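Local atomic coordinates of DynF (Micromonospora chersina, PDB entry 6UBL), a protein that is of unknown function but belongs to the dynemicin biosynthesis pathway and holds palmitic acid within a beta-barrel, consistent with binding a long-chain pathway compound. Residues 13-18 / 84-89; 25-30 / 203-208; 46-51 / 139-144; 112-117 / 159-164; 146-151 / 191-196. All blocks are in the same frame, centred on the assembly; numbering follows the deposited sequence.

Interaction 1: 13-18 / 84-89; sequences VQTEGV and NLIEMK
The N84 amide is the flat group of this contact, and V13 lies over one of its faces. V13 CG2 sits 3.8 Å from N84 ND2, and V13 CB is 3.7 Å from N84 OD1. The backbone N of V13 comes in over the same face and donates to N84 OD1 at 2.9 Å. It stands 40° above the carbonyl plane, not along a lone pair, though the N-H points fairly straight at the oxygen (153°). The other end of the amide is held as well, because N84 ND2 donates to R11 O. Two backbone groups therefore fix the rotation of this buried amide. N84 CG lies anti to its own carbonyl carbon (chi1 -72°), which brings the amide alongside V13, and the two side chains pass each other in opposite directions. A second, lighter touch is purely apolar. The methyl T15 CG2 meets I86 CG2 tip to tip at 4.2 Å. Beyond T15 the chain reverses in a type II beta turn from T15 to V18, closed by V18 N to T15 O at 3.0 Å. G17 has the positive phi that suits its place in that turn. The loop runs between strands 7-8 and 20-21 and lies beside strand 81-92. That strand pairs antiparallel with strands 54-68, 100-104 and 108-115. Against strand 54-68 it makes a classic beta bulge, with I86 and E87 both facing R65, and E87 forms a salt bridge with R65.

Interaction 2: 25-30 / 203-208; sequences APVVPW and GGYLKP
Apolar packing comes first, and all of it falls on the Y205 ring. The V27 and Y205 side chains cross obliquely, with V27 CG2 3.8 Å from Y205 CE2. This branch is anti to the V27 carbonyl carbon, while CG1 is anti to the backbone N (chi1 -180°) and turns to S163 instead. The methyl A25 CB adds a looser touch at 4.2 Å from Y205 CE2. Backbone carbonyls supply the second kind of contact. A25 O comes within 3.6 Å of Y205 CD2, from an angle that is neither face-on nor edge-on. P26 O lies near the ring plane at its edge, 4.3 Å from Y205 CE2.

The third kind is bridging by water. One water donates to P26 O at 3.0 Å and to Y205 OH at 2.8 Å, so it joins the loop backbone to the phenol. Y205 OH is also hydrogen-bonded to D38 OD1. These two partners give the hydroxyl a defined position at a surface contact, where packing alone is light. The arrangement is a loop laid against the end of a barrel strand. Segment 25-30 lies in the loop between strands 20-21 and 37-50. Y205 is the last residue of strand 193-205, which pairs antiparallel with strands 37-50 and 170-183. P165 also touches the Y205 side chain, and L206, just past the strand end, is hydrogen-bonded through its backbone to A23.

Interaction 3: 46-51 / 139-144; sequences DTFAVP and FDMPKL
F48, F139 and M141 share one first torsion. Each carries CG anti to its carbonyl carbon, with chi1 of -57°, -62° and -57°. In this setting all three reach inward, although the axes of segments 46-50 and 139-141 come no closer than 12.8 Å. M141 is extended beyond CG, which carries its CE methyl over one face of the F48 ring. CE lies 4.3 Å from the ring centroid, nearly on the normal, as a CH-pi contact. F139 meets the same ring at its edge, with F139 CD2 3.9 Å from F48 CE1. The two rings are almost perpendicular, yet their oblique offset makes them neither a stack nor an edge-to-face pair. L181 and I100 pack on the F48 side chain too, so the cluster belongs to the buried interior of the beta-barrel. Palmitic acid touches F139. D46 OD2 approaches the edge of the F139 ring, 4.4 Å from CE2, and D46 OD1 is hydrogen-bonded to S44 OG. A carboxylate near a ring edge probably gains a little from the positive ring hydrogens. The rest is apolar contact, consistent with a greasy wall beside a fatty acyl chain.

Interaction 4: 112-117 / 159-164; sequences GQIRTP and DDVRSI
I114 meets V161 and I164 across this contact, and a little further along the chain, apart from that packing, T116 O accepts two N-H groups from R115. R115 NE is 2.8 Å away and NH2 3.2 Å, and they reach the carbonyl from opposite faces of its plane. R115 thus grips the carbonyl of the next residue side-on, with both nitrogens on the one oxygen. The setting is the beta-barrel. Strand 108-115 ends here, and at D160, near the end of strand 154-161, the chain turns a corner, with D160 in a positive-phi conformation. R162 and D160 brace that corner. R162 NE donates to D160 OD1, and R162 NH2 uses the syn lone pair of D160 OD2 at 2.9 Å in a salt bridge. D160 OD1 also accepts from G125 N. D159 is held by the second subunit, whose R177 forms a salt bridge and Y176 a hydrogen bond with its carboxylate.

The contact between the segments is apolar and buried. I114 and I164 reach toward each other tip to tip, and palmitic acid touches both. In each, CG1 is anti to the carbonyl carbon (chi1 -55° for I114), which sends the long branch toward the other segment. I114 CG2 also packs on V161 CG1 at 4.2 Å. The branches of the two isoleucines pair crosswise. I114 CG2 lies 4.1 Å from I164 CD1, and I114 CD1 lies 4.0 Å from I164 CG2.

Interaction 5: 146-151 / 191-196; sequences LKLMNR and PVAYLT
L146 and V192 point at each other tip to tip, with L146 CD1 3.8 Å from V192 CG1. L148 comes to the same valine differently. Its side chain crosses V192 at about a right angle, and L148 CD2 rests 4.0 Å from V192 CB. The valine is therefore met by two leucines, one at a branch tip and one across its stem. V192 CG1 is anti to the backbone N (chi1 173°), which directs this branch to L146, while CD2 of L148 lies close to both valine methyls. The second methyl of L148 is also used: CD1 packs on A193 CB at 4.2 Å.

Both V192 and A193 face L181 across the sheet in a classic beta bulge. The bulge explains why two consecutive residues can both turn their side chains toward strand 146-149. That strand and strand 193-205 each pair antiparallel with strand 170-183 of the beta-barrel, so the leucines contact V192 and A193 without a backbone ladder between them. L148 is backbone-bonded to F139 of strand 129-141. Y194, on the other hand, points away from segment 146-151, and its hydroxyl is hydrogen-bonded to Q113 of the second subunit.

In the fold
From the N terminus, interaction 1 opens in the loop after strand 7-8 and closes on strand 81-92. Interaction 2 opens between the two segments of interaction 1, in the loop before strand 37-50, and closes last, at 203-208. It therefore crosses interaction 1 and encloses interactions 3, 4 and 5. Interaction 3 joins strands 37-50 and 129-141, and crosses interactions 1 and 4. Interaction 4 brings strand 108-115 to the end of strand 154-161 and crosses interaction 5, which brings strand 146-149 to strand 193-205. Interactions 3 and 5 touch each other, with centres about 7 Å apart. Interactions 2 and 4 also touch, through W30 and R162, on the opposite side of the chain's centre.

Interaction 1: 13-18 / 84-89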
# COMPACT_ATOMS: atom_id res chain seq x y z
N VAL A 13 -13.20 -12.23 -5.64
CA VAL A 13 -13.20 -13.58 -6.19
C VAL A 13 -14.30 -14.37 -5.50
O VAL A 13 -14.42 -14.33 -4.27
CB VAL A 13 -11.84 -14.26 -5.99
CG1 VAL A 13 -11.90 -15.71 -6.41
CG2 VAL A 13 -10.75 -13.51 -6.77
N GLN A 14 -15.08 -15.11 -6.29
CA GLN A 14 -16.19 -15.88 -5.75
C GLN A 14 -15.69 -17.09 -4.98
O GLN A 14 -14.71 -17.74 -5.38
CB GLN A 14 -17.09 -16.34 -6.88
CG GLN A 14 -18.16 -17.33 -6.47
CD GLN A 14 -19.33 -17.35 -7.44
OE1 GLN A 14 -19.80 -16.30 -7.89
NE2 GLN A 14 -19.81 -18.55 -7.77
N THR A 15 -16.36 -17.39 -3.87
CA THR A 15 -16.08 -18.60 -3.11
C THR A 15 -17.21 -19.62 -3.23
O THR A 15 -16.97 -20.81 -3.02
CB THR A 15 -15.89 -18.32 -1.61
OG1 THR A 15 -17.08 -17.79 -1.05
CG2 THR A 15 -14.74 -17.34 -1.40
N GLU A 16 -18.43 -19.18 -3.50
CA GLU A 16 -19.54 -20.11 -3.61
C GLU A 16 -19.25 -21.14 -4.69
O GLU A 16 -18.84 -20.79 -5.80
CB GLU A 16 -20.83 -19.36 -3.96
CG GLU A 16 -21.52 -18.76 -2.76
CD GLU A 16 -22.10 -19.82 -1.85
OE1 GLU A 16 -22.31 -20.97 -2.31
OE2 GLU A 16 -22.35 -19.51 -0.67
N GLY A 17 -19.46 -22.41 -4.36
CA GLY A 17 -19.22 -23.50 -5.29
C GLY A 17 -17.76 -23.85 -5.50
O GLY A 17 -17.47 -24.69 -6.36
N VAL A 18 -16.84 -23.21 -4.79
CA VAL A 18 -15.41 -23.44 -4.95
C VAL A 18 -14.95 -24.39 -3.85
O VAL A 18 -15.13 -24.08 -2.66
CB VAL A 18 -14.62 -22.12 -4.90
CG1 VAL A 18 -13.14 -22.38 -5.11
CG2 VAL A 18 -15.17 -21.15 -5.95
N ASN A 84 -8.30 -14.05 -3.21
CA ASN A 84 -8.74 -13.31 -2.03
C ASN A 84 -8.27 -14.09 -0.81
O ASN A 84 -8.41 -15.31 -0.76
CB ASN A 84 -10.26 -13.19 -1.88
CG ASN A 84 -10.94 -12.24 -2.89
OD1 ASN A 84 -12.17 -12.20 -2.94
ND2 ASN A 84 -10.16 -11.48 -3.65
N LEU A 85 -7.76 -13.38 0.20
CA LEU A 85 -7.46 -13.97 1.50
C LEU A 85 -8.74 -13.88 2.31
O LEU A 85 -9.19 -12.78 2.65
CB LEU A 85 -6.31 -13.21 2.15
CG LEU A 85 -5.89 -13.59 3.56
CD1 LEU A 85 -5.52 -15.06 3.64
CD2 LEU A 85 -4.72 -12.71 4.00
N ILE A 86 -9.36 -15.03 2.60
CA ILE A 86 -10.70 -15.04 3.19
C ILE A 86 -10.73 -15.37 4.68
O ILE A 86 -11.75 -15.10 5.34
CB ILE A 86 -11.69 -15.94 2.43
CG1 ILE A 86 -11.30 -17.42 2.53
CG2 ILE A 86 -11.79 -15.53 0.97
CD1 ILE A 86 -12.32 -18.37 1.88
N GLU A 87 -9.65 -15.93 5.23
CA GLU A 87 -9.61 -16.20 6.65
C GLU A 87 -8.15 -16.42 7.02
O GLU A 87 -7.37 -16.93 6.20
CB GLU A 87 -10.41 -17.46 7.02
CG GLU A 87 -10.75 -17.57 8.50
CD GLU A 87 -11.63 -18.75 8.83
OE1 GLU A 87 -11.84 -19.61 7.95
OE2 GLU A 87 -12.15 -18.82 9.97
N MET A 88 -7.78 -16.00 8.23
CA MET A 88 -6.42 -16.14 8.72
C MET A 88 -6.45 -16.34 10.22
O MET A 88 -7.38 -15.90 10.91
CB MET A 88 -5.58 -14.90 8.41
CG MET A 88 -4.13 -14.95 8.86
SD MET A 88 -3.25 -13.53 8.17
CE MET A 88 -4.06 -12.16 8.98
N LYS A 89 -5.43 -17.02 10.73
CA LYS A 89 -5.12 -16.98 12.16
C LYS A 89 -3.62 -17.22 12.29
O LYS A 89 -3.14 -18.30 11.93
CB LYS A 89 -5.90 -18.02 12.97
CG LYS A 89 -5.65 -17.89 14.47
CD LYS A 89 -6.54 -18.79 15.33
CE LYS A 89 -6.48 -18.39 16.81
NZ LYS A 89 -7.45 -19.14 17.66

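Interaction 2: 25-30 / 203-208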
# COMPACT_ATOMS: atom_id res chain seq x y z
N ALA A 25 -3.73 -33.20 -1.33
CA ALA A 25 -3.83 -32.67 -2.68
C ALA A 25 -2.44 -32.34 -3.21
O ALA A 25 -1.64 -31.71 -2.51
CB ALA A 25 -4.69 -31.41 -2.67
N PRO A 26 -2.11 -32.75 -4.44
CA PRO A 26 -0.78 -32.45 -4.96
C PRO A 26 -0.65 -30.98 -5.32
O PRO A 26 -1.63 -30.30 -5.62
CB PRO A 26 -0.70 -33.32 -6.22
CG PRO A 26 -2.12 -33.33 -6.72
CD PRO A 26 -2.98 -33.34 -5.46
N VAL A 27 0.59 -30.50 -5.25
CA VAL A 27 0.99 -29.21 -5.80
C VAL A 27 1.81 -29.54 -7.04
O VAL A 27 2.95 -30.01 -6.93
CB VAL A 27 1.80 -28.40 -4.78
CG1 VAL A 27 2.21 -27.06 -5.37
CG2 VAL A 27 1.00 -28.20 -3.50
N VAL A 28 1.24 -29.32 -8.21
CA VAL A 28 1.88 -29.67 -9.48
C VAL A 28 2.56 -28.42 -10.02
O VAL A 28 1.87 -27.43 -10.31
CB VAL A 28 0.83 -30.18 -10.49
CG1 VAL A 28 1.50 -30.69 -11.75
CG2 VAL A 28 -0.05 -31.24 -9.85
N PRO A 29 3.88 -28.43 -10.23
CA PRO A 29 4.54 -27.21 -10.72
C PRO A 29 4.10 -26.88 -12.13
O PRO A 29 3.72 -27.75 -12.92
CB PRO A 29 6.04 -27.56 -10.67
CG PRO A 29 6.14 -28.74 -9.74
CD PRO A 29 4.85 -29.50 -9.92
N TRP A 30 4.17 -25.58 -12.45
CA TRP A 30 3.98 -25.08 -13.81
C TRP A 30 2.60 -25.40 -14.38
O TRP A 30 2.43 -25.49 -15.59
CB TRP A 30 5.07 -25.60 -14.75
CG TRP A 30 6.48 -25.42 -14.26
CD1 TRP A 30 7.35 -26.42 -13.94
CD2 TRP A 30 7.19 -24.19 -14.06
NE1 TRP A 30 8.55 -25.89 -13.55
CE2 TRP A 30 8.48 -24.53 -13.61
CE3 TRP A 30 6.86 -22.84 -14.21
CZ2 TRP A 30 9.44 -23.57 -13.31
CZ3 TRP A 30 7.81 -21.88 -13.91
CH2 TRP A 30 9.09 -22.25 -13.46
N GLY A 203 3.86 -22.49 4.12
CA GLY A 203 3.99 -23.92 4.31
C GLY A 203 3.26 -24.67 3.21
O GLY A 203 3.28 -24.25 2.05
N GLY A 204 2.61 -25.77 3.57
CA GLY A 204 1.86 -26.55 2.60
C GLY A 204 0.41 -26.71 3.01
O GLY A 204 -0.07 -26.05 3.94
N TYR A 205 -0.31 -27.58 2.31
CA TYR A 205 -1.72 -27.79 2.64
C TYR A 205 -1.85 -28.42 4.02
O TYR A 205 -1.04 -29.27 4.42
CB TYR A 205 -2.40 -28.70 1.61
CG TYR A 205 -2.71 -28.02 0.30
CD1 TYR A 205 -3.56 -26.92 0.25
CD2 TYR A 205 -2.20 -28.51 -0.89
CE1 TYR A 205 -3.85 -26.31 -0.95
CE2 TYR A 205 -2.49 -27.92 -2.09
CZ TYR A 205 -3.32 -26.81 -2.12
OH TYR A 205 -3.61 -26.24 -3.33
N LEU A 206 -2.88 -28.01 4.74
CA LEU A 206 -3.15 -28.52 6.08
C LEU A 206 -4.33 -29.47 6.08
O LEU A 206 -5.19 -29.46 5.19
CB LEU A 206 -3.46 -27.34 7.01
CG LEU A 206 -2.31 -26.34 7.10
CD1 LEU A 206 -2.75 -25.10 7.86
CD2 LEU A 206 -1.10 -26.99 7.74
N LYS A 207 -4.37 -30.32 7.10
CA LYS A 207 -5.57 -31.06 7.41
C LYS A 207 -6.57 -30.13 8.10
O LYS A 207 -6.16 -29.20 8.81
CB LYS A 207 -5.25 -32.22 8.35
CG LYS A 207 -4.33 -33.29 7.78
CD LYS A 207 -4.04 -34.36 8.82
CE LYS A 207 -3.34 -35.56 8.21
NZ LYS A 207 -2.13 -35.22 7.41
N PRO A 208 -7.87 -30.37 7.94
CA PRO A 208 -8.85 -29.54 8.66
C PRO A 208 -8.58 -29.44 10.15
O PRO A 208 -8.77 -28.36 10.73
CB PRO A 208 -10.20 -30.21 8.34
CG PRO A 208 -9.97 -30.89 7.02
CD PRO A 208 -8.52 -31.33 7.02
O HOH W 1 -3.15 -27.68 -5.73

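Interaction 3: 46-51 / 139-144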
# COMPACT_ATOMS: atom_id res chain seq x y z
N ASP A 46 7.71 -10.63 12.46
CA ASP A 46 7.19 -9.27 12.35
C ASP A 46 7.92 -8.39 13.35
O ASP A 46 8.08 -8.77 14.51
CB ASP A 46 5.71 -9.18 12.73
CG ASP A 46 4.82 -10.13 11.95
OD1 ASP A 46 5.31 -11.06 11.28
OD2 ASP A 46 3.58 -9.95 12.06
N THR A 47 8.29 -7.18 12.95
CA THR A 47 8.88 -6.21 13.86
C THR A 47 7.96 -5.01 14.05
O THR A 47 7.47 -4.43 13.08
CB THR A 47 10.25 -5.75 13.37
OG1 THR A 47 11.14 -6.89 13.31
CG2 THR A 47 10.83 -4.71 14.31
N PHE A 48 7.75 -4.64 15.32
CA PHE A 48 6.84 -3.56 15.68
C PHE A 48 7.61 -2.48 16.43
O PHE A 48 8.36 -2.79 17.37
CB PHE A 48 5.72 -4.03 16.63
CG PHE A 48 4.90 -5.16 16.10
CD1 PHE A 48 3.78 -4.93 15.31
CD2 PHE A 48 5.23 -6.47 16.42
CE1 PHE A 48 3.02 -5.98 14.84
CE2 PHE A 48 4.48 -7.52 15.94
CZ PHE A 48 3.37 -7.28 15.15
N ALA A 49 7.43 -1.22 16.03
CA ALA A 49 8.00 -0.09 16.74
C ALA A 49 6.89 0.64 17.50
O ALA A 49 5.86 1.00 16.91
CB ALA A 49 8.68 0.88 15.78
N VAL A 50 7.09 0.82 18.81
CA VAL A 50 6.19 1.60 19.64
C VAL A 50 6.89 2.91 19.99
O VAL A 50 7.90 2.89 20.70
CB VAL A 50 5.77 0.84 20.90
CG1 VAL A 50 4.80 1.70 21.72
CG2 VAL A 50 5.13 -0.49 20.55
N PRO A 51 6.40 4.05 19.50
CA PRO A 51 7.16 5.30 19.65
C PRO A 51 7.47 5.60 21.11
O PRO A 51 6.60 5.52 21.98
CB PRO A 51 6.21 6.35 19.06
CG PRO A 51 5.40 5.60 18.05
CD PRO A 51 5.21 4.23 18.65
N PHE A 139 -4.63 -6.92 14.74
CA PHE A 139 -3.59 -7.43 15.65
C PHE A 139 -4.15 -7.34 17.06
O PHE A 139 -4.25 -6.24 17.62
CB PHE A 139 -2.31 -6.59 15.54
CG PHE A 139 -1.66 -6.59 14.17
CD1 PHE A 139 -2.16 -5.78 13.16
CD2 PHE A 139 -0.55 -7.38 13.91
CE1 PHE A 139 -1.58 -5.77 11.91
CE2 PHE A 139 0.04 -7.37 12.65
CZ PHE A 139 -0.48 -6.56 11.66
N ASP A 140 -4.54 -8.48 17.63
CA ASP A 140 -5.10 -8.53 18.98
C ASP A 140 -3.95 -8.67 19.97
O ASP A 140 -3.21 -9.66 19.94
CB ASP A 140 -6.05 -9.72 19.08
CG ASP A 140 -6.95 -9.68 20.32
OD1 ASP A 140 -6.87 -8.72 21.10
OD2 ASP A 140 -7.73 -10.64 20.48
N MET A 141 -3.81 -7.69 20.86
CA MET A 141 -2.73 -7.63 21.85
C MET A 141 -3.37 -7.49 23.23
O MET A 141 -3.32 -6.42 23.85
CB MET A 141 -1.77 -6.47 21.54
CG MET A 141 -1.14 -6.52 20.14
SD MET A 141 0.25 -5.36 19.95
CE MET A 141 0.83 -5.73 18.29
N PRO A 142 -3.97 -8.57 23.73
CA PRO A 142 -4.65 -8.49 25.03
C PRO A 142 -3.79 -8.00 26.18
O PRO A 142 -4.31 -7.34 27.09
CB PRO A 142 -5.14 -9.93 25.26
CG PRO A 142 -4.30 -10.79 24.31
CD PRO A 142 -4.08 -9.90 23.12
N LYS A 143 -2.49 -8.30 26.20
CA LYS A 143 -1.68 -7.85 27.33
C LYS A 143 -1.68 -6.33 27.42
O LYS A 143 -1.66 -5.76 28.52
CB LYS A 143 -0.25 -8.40 27.25
CG LYS A 143 0.58 -7.99 28.46
CD LYS A 143 2.02 -8.44 28.34
CE LYS A 143 2.85 -7.95 29.52
NZ LYS A 143 3.73 -6.82 29.13
N LEU A 144 -1.71 -5.65 26.28
CA LEU A 144 -1.76 -4.20 26.23
C LEU A 144 -3.18 -3.65 26.25
O LEU A 144 -3.36 -2.43 26.21
CB LEU A 144 -1.05 -3.71 24.97
CG LEU A 144 0.33 -4.30 24.72
CD1 LEU A 144 0.95 -3.56 23.53
CD2 LEU A 144 1.21 -4.20 25.93

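Interaction 4: 112-117 / 159-164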
# COMPACT_ATOMS: atom_id res chain seq x y z
N GLY A 112 -5.46 -10.25 -4.03
CA GLY A 112 -4.18 -10.29 -4.70
C GLY A 112 -4.28 -10.97 -6.04
O GLY A 112 -5.37 -11.24 -6.55
N GLN A 113 -3.11 -11.23 -6.62
CA GLN A 113 -3.06 -11.85 -7.94
C GLN A 113 -1.71 -12.51 -8.16
O GLN A 113 -0.73 -12.26 -7.45
CB GLN A 113 -3.37 -10.84 -9.05
CG GLN A 113 -2.41 -9.68 -9.12
CD GLN A 113 -2.92 -8.60 -10.03
OE1 GLN A 113 -3.28 -7.51 -9.59
NE2 GLN A 113 -2.98 -8.91 -11.32
N ILE A 114 -1.69 -13.38 -9.17
CA ILE A 114 -0.49 -14.10 -9.59
C ILE A 114 -0.39 -13.93 -11.10
O ILE A 114 -1.33 -14.30 -11.83
CB ILE A 114 -0.57 -15.59 -9.22
CG1 ILE A 114 -0.83 -15.77 -7.73
CG2 ILE A 114 0.72 -16.29 -9.62
CD1 ILE A 114 -1.06 -17.21 -7.31
N ARG A 115 0.71 -13.35 -11.57
CA ARG A 115 0.89 -13.14 -13.00
C ARG A 115 2.36 -12.96 -13.32
O ARG A 115 3.19 -12.68 -12.45
CB ARG A 115 0.06 -11.96 -13.52
CG ARG A 115 0.43 -10.56 -12.95
CD ARG A 115 0.07 -9.49 -13.98
NE ARG A 115 0.98 -9.64 -15.11
CZ ARG A 115 0.66 -9.55 -16.40
NH1 ARG A 115 -0.58 -9.28 -16.78
NH2 ARG A 115 1.60 -9.74 -17.32
N THR A 116 2.68 -13.11 -14.60
CA THR A 116 4.03 -12.84 -15.09
C THR A 116 4.43 -11.41 -14.75
O THR A 116 3.67 -10.47 -15.03
CB THR A 116 4.06 -13.04 -16.60
OG1 THR A 116 3.76 -14.41 -16.92
CG2 THR A 116 5.41 -12.63 -17.19
N PRO A 117 5.60 -11.19 -14.14
CA PRO A 117 6.05 -9.83 -13.87
C PRO A 117 6.54 -9.13 -15.13
O PRO A 117 6.91 -9.75 -16.13
CB PRO A 117 7.19 -10.03 -12.87
CG PRO A 117 7.75 -11.39 -13.25
CD PRO A 117 6.55 -12.20 -13.65
N ASP A 159 7.92 -13.94 -4.85
CA ASP A 159 8.55 -13.95 -6.16
C ASP A 159 8.93 -15.37 -6.52
O ASP A 159 8.83 -16.30 -5.71
CB ASP A 159 9.77 -13.02 -6.15
CG ASP A 159 9.39 -11.57 -5.83
OD1 ASP A 159 8.40 -11.07 -6.40
OD2 ASP A 159 10.07 -10.94 -5.00
N ASP A 160 9.34 -15.55 -7.78
CA ASP A 160 9.79 -16.86 -8.28
C ASP A 160 8.72 -17.93 -8.05
O ASP A 160 8.99 -19.03 -7.55
CB ASP A 160 11.13 -17.26 -7.64
CG ASP A 160 11.87 -18.31 -8.43
OD1 ASP A 160 11.46 -18.64 -9.56
OD2 ASP A 160 12.92 -18.79 -7.93
N VAL A 161 7.49 -17.61 -8.45
CA VAL A 161 6.37 -18.54 -8.30
C VAL A 161 6.41 -19.55 -9.43
O VAL A 161 6.22 -19.21 -10.60
CB VAL A 161 5.03 -17.80 -8.27
CG1 VAL A 161 3.86 -18.77 -8.33
CG2 VAL A 161 4.92 -16.93 -7.02
N ARG A 162 6.65 -20.82 -9.08
CA ARG A 162 6.70 -21.90 -10.06
C ARG A 162 5.59 -22.91 -9.86
O ARG A 162 5.47 -23.85 -10.65
CB ARG A 162 8.06 -22.61 -9.95
CG ARG A 162 9.25 -21.68 -9.99
CD ARG A 162 10.55 -22.45 -9.91
NE ARG A 162 11.67 -21.54 -9.69
CZ ARG A 162 12.95 -21.91 -9.72
NH1 ARG A 162 13.28 -23.17 -9.98
NH2 ARG A 162 13.90 -21.01 -9.50
N SER A 163 4.76 -22.73 -8.84
CA SER A 163 3.56 -23.55 -8.67
C SER A 163 2.49 -22.67 -8.05
O SER A 163 2.78 -21.69 -7.37
CB SER A 163 3.80 -24.77 -7.78
OG SER A 163 4.07 -24.40 -6.44
N ILE A 164 1.24 -23.04 -8.29
CA ILE A 164 0.10 -22.35 -7.69
C ILE A 164 -0.72 -23.41 -6.95
O ILE A 164 -1.28 -24.31 -7.59
CB ILE A 164 -0.77 -21.66 -8.75
CG1 ILE A 164 0.06 -20.61 -9.49
CG2 ILE A 164 -1.98 -21.02 -8.10
CD1 ILE A 164 -0.67 -19.97 -10.64

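Interaction 5: 146-151 / 191-196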
# COMPACT_ATOMS: atom_id res chain seq x y z
N LEU A 146 -5.32 -3.80 23.88
CA LEU A 146 -5.49 -3.14 22.61
C LEU A 146 -5.72 -4.15 21.49
O LEU A 146 -5.21 -5.28 21.54
CB LEU A 146 -4.20 -2.41 22.23
CG LEU A 146 -3.74 -1.11 22.87
CD1 LEU A 146 -2.28 -0.87 22.52
CD2 LEU A 146 -4.60 0.01 22.33
N LYS A 147 -6.48 -3.72 20.49
CA LYS A 147 -6.52 -4.36 19.18
C LYS A 147 -6.15 -3.29 18.17
O LYS A 147 -6.68 -2.18 18.22
CB LYS A 147 -7.92 -4.89 18.84
CG LYS A 147 -8.23 -6.26 19.42
CD LYS A 147 -9.53 -6.82 18.87
CE LYS A 147 -10.17 -7.74 19.90
NZ LYS A 147 -11.47 -8.30 19.46
N LEU A 148 -5.25 -3.62 17.25
CA LEU A 148 -4.80 -2.66 16.25
C LEU A 148 -5.21 -3.11 14.86
O LEU A 148 -5.44 -4.30 14.61
CB LEU A 148 -3.27 -2.50 16.29
CG LEU A 148 -2.66 -2.20 17.67
CD1 LEU A 148 -1.17 -1.98 17.55
CD2 LEU A 148 -3.36 -0.98 18.26
N MET A 149 -5.33 -2.14 13.96
CA MET A 149 -5.67 -2.41 12.57
C MET A 149 -4.84 -1.51 11.68
O MET A 149 -4.25 -0.52 12.12
CB MET A 149 -7.15 -2.13 12.30
CG MET A 149 -7.61 -0.77 12.81
SD MET A 149 -9.24 -0.32 12.19
CE MET A 149 -8.87 -0.09 10.46
N ASN A 150 -4.81 -1.85 10.39
CA ASN A 150 -4.16 -1.03 9.38
C ASN A 150 -5.19 -0.51 8.39
O ASN A 150 -6.06 -1.26 7.93
CB ASN A 150 -3.06 -1.81 8.66
CG ASN A 150 -3.56 -3.08 8.00
OD1 ASN A 150 -4.14 -3.94 8.65
ND2 ASN A 150 -3.33 -3.21 6.69
N ARG A 151 -5.10 0.78 8.07
CA ARG A 151 -5.87 1.37 6.98
C ARG A 151 -5.16 1.28 5.65
O ARG A 151 -5.81 1.13 4.60
CB ARG A 151 -6.17 2.84 7.29
CG ARG A 151 -7.36 3.05 8.22
CD ARG A 151 -7.72 4.51 8.42
NE ARG A 151 -8.97 4.62 9.17
CZ ARG A 151 -9.44 5.74 9.73
NH1 ARG A 151 -8.77 6.88 9.60
NH2 ARG A 151 -10.59 5.72 10.38
N PRO A 191 -1.31 6.82 15.19
CA PRO A 191 -0.95 5.40 15.28
C PRO A 191 -0.42 5.06 16.67
O PRO A 191 0.22 5.88 17.33
CB PRO A 191 0.13 5.23 14.20
CG PRO A 191 -0.21 6.31 13.19
CD PRO A 191 -0.67 7.48 14.03
N VAL A 192 -0.76 3.86 17.13
CA VAL A 192 -0.24 3.34 18.39
C VAL A 192 1.12 2.70 18.21
O VAL A 192 1.95 2.73 19.12
CB VAL A 192 -1.25 2.31 18.95
CG1 VAL A 192 -0.67 1.61 20.18
CG2 VAL A 192 -2.57 2.98 19.27
N ALA A 193 1.36 2.10 17.05
CA ALA A 193 2.59 1.39 16.76
C ALA A 193 2.77 1.38 15.25
O ALA A 193 1.86 1.75 14.50
CB ALA A 193 2.55 -0.04 17.32
N TYR A 194 3.95 0.96 14.83
CA TYR A 194 4.25 0.81 13.41
C TYR A 194 4.84 -0.57 13.18
O TYR A 194 5.73 -1.01 13.92
CB TYR A 194 5.24 1.89 12.96
CG TYR A 194 4.68 3.29 13.13
CD1 TYR A 194 4.79 3.95 14.35
CD2 TYR A 194 4.03 3.93 12.10
CE1 TYR A 194 4.27 5.21 14.53
CE2 TYR A 194 3.51 5.20 12.25
CZ TYR A 194 3.63 5.83 13.46
OH TYR A 194 3.11 7.10 13.62
N LEU A 195 4.36 -1.23 12.13
CA LEU A 195 5.00 -2.44 11.63
C LEU A 195 6.13 -1.98 10.72
O LEU A 195 5.89 -1.28 9.72
CB LEU A 195 3.96 -3.25 10.86
CG LEU A 195 4.35 -4.59 10.24
CD1 LEU A 195 4.68 -5.59 11.32
CD2 LEU A 195 3.18 -5.07 9.39
N THR A 196 7.36 -2.33 11.08
CA THR A 196 8.52 -1.84 10.34
C THR A 196 9.11 -2.88 9.40
O THR A 196 9.86 -2.51 8.49
CB THR A 196 9.62 -1.35 11.30
OG1 THR A 196 10.00 -2.39 12.20
CG2 THR A 196 9.13 -0.14 12.09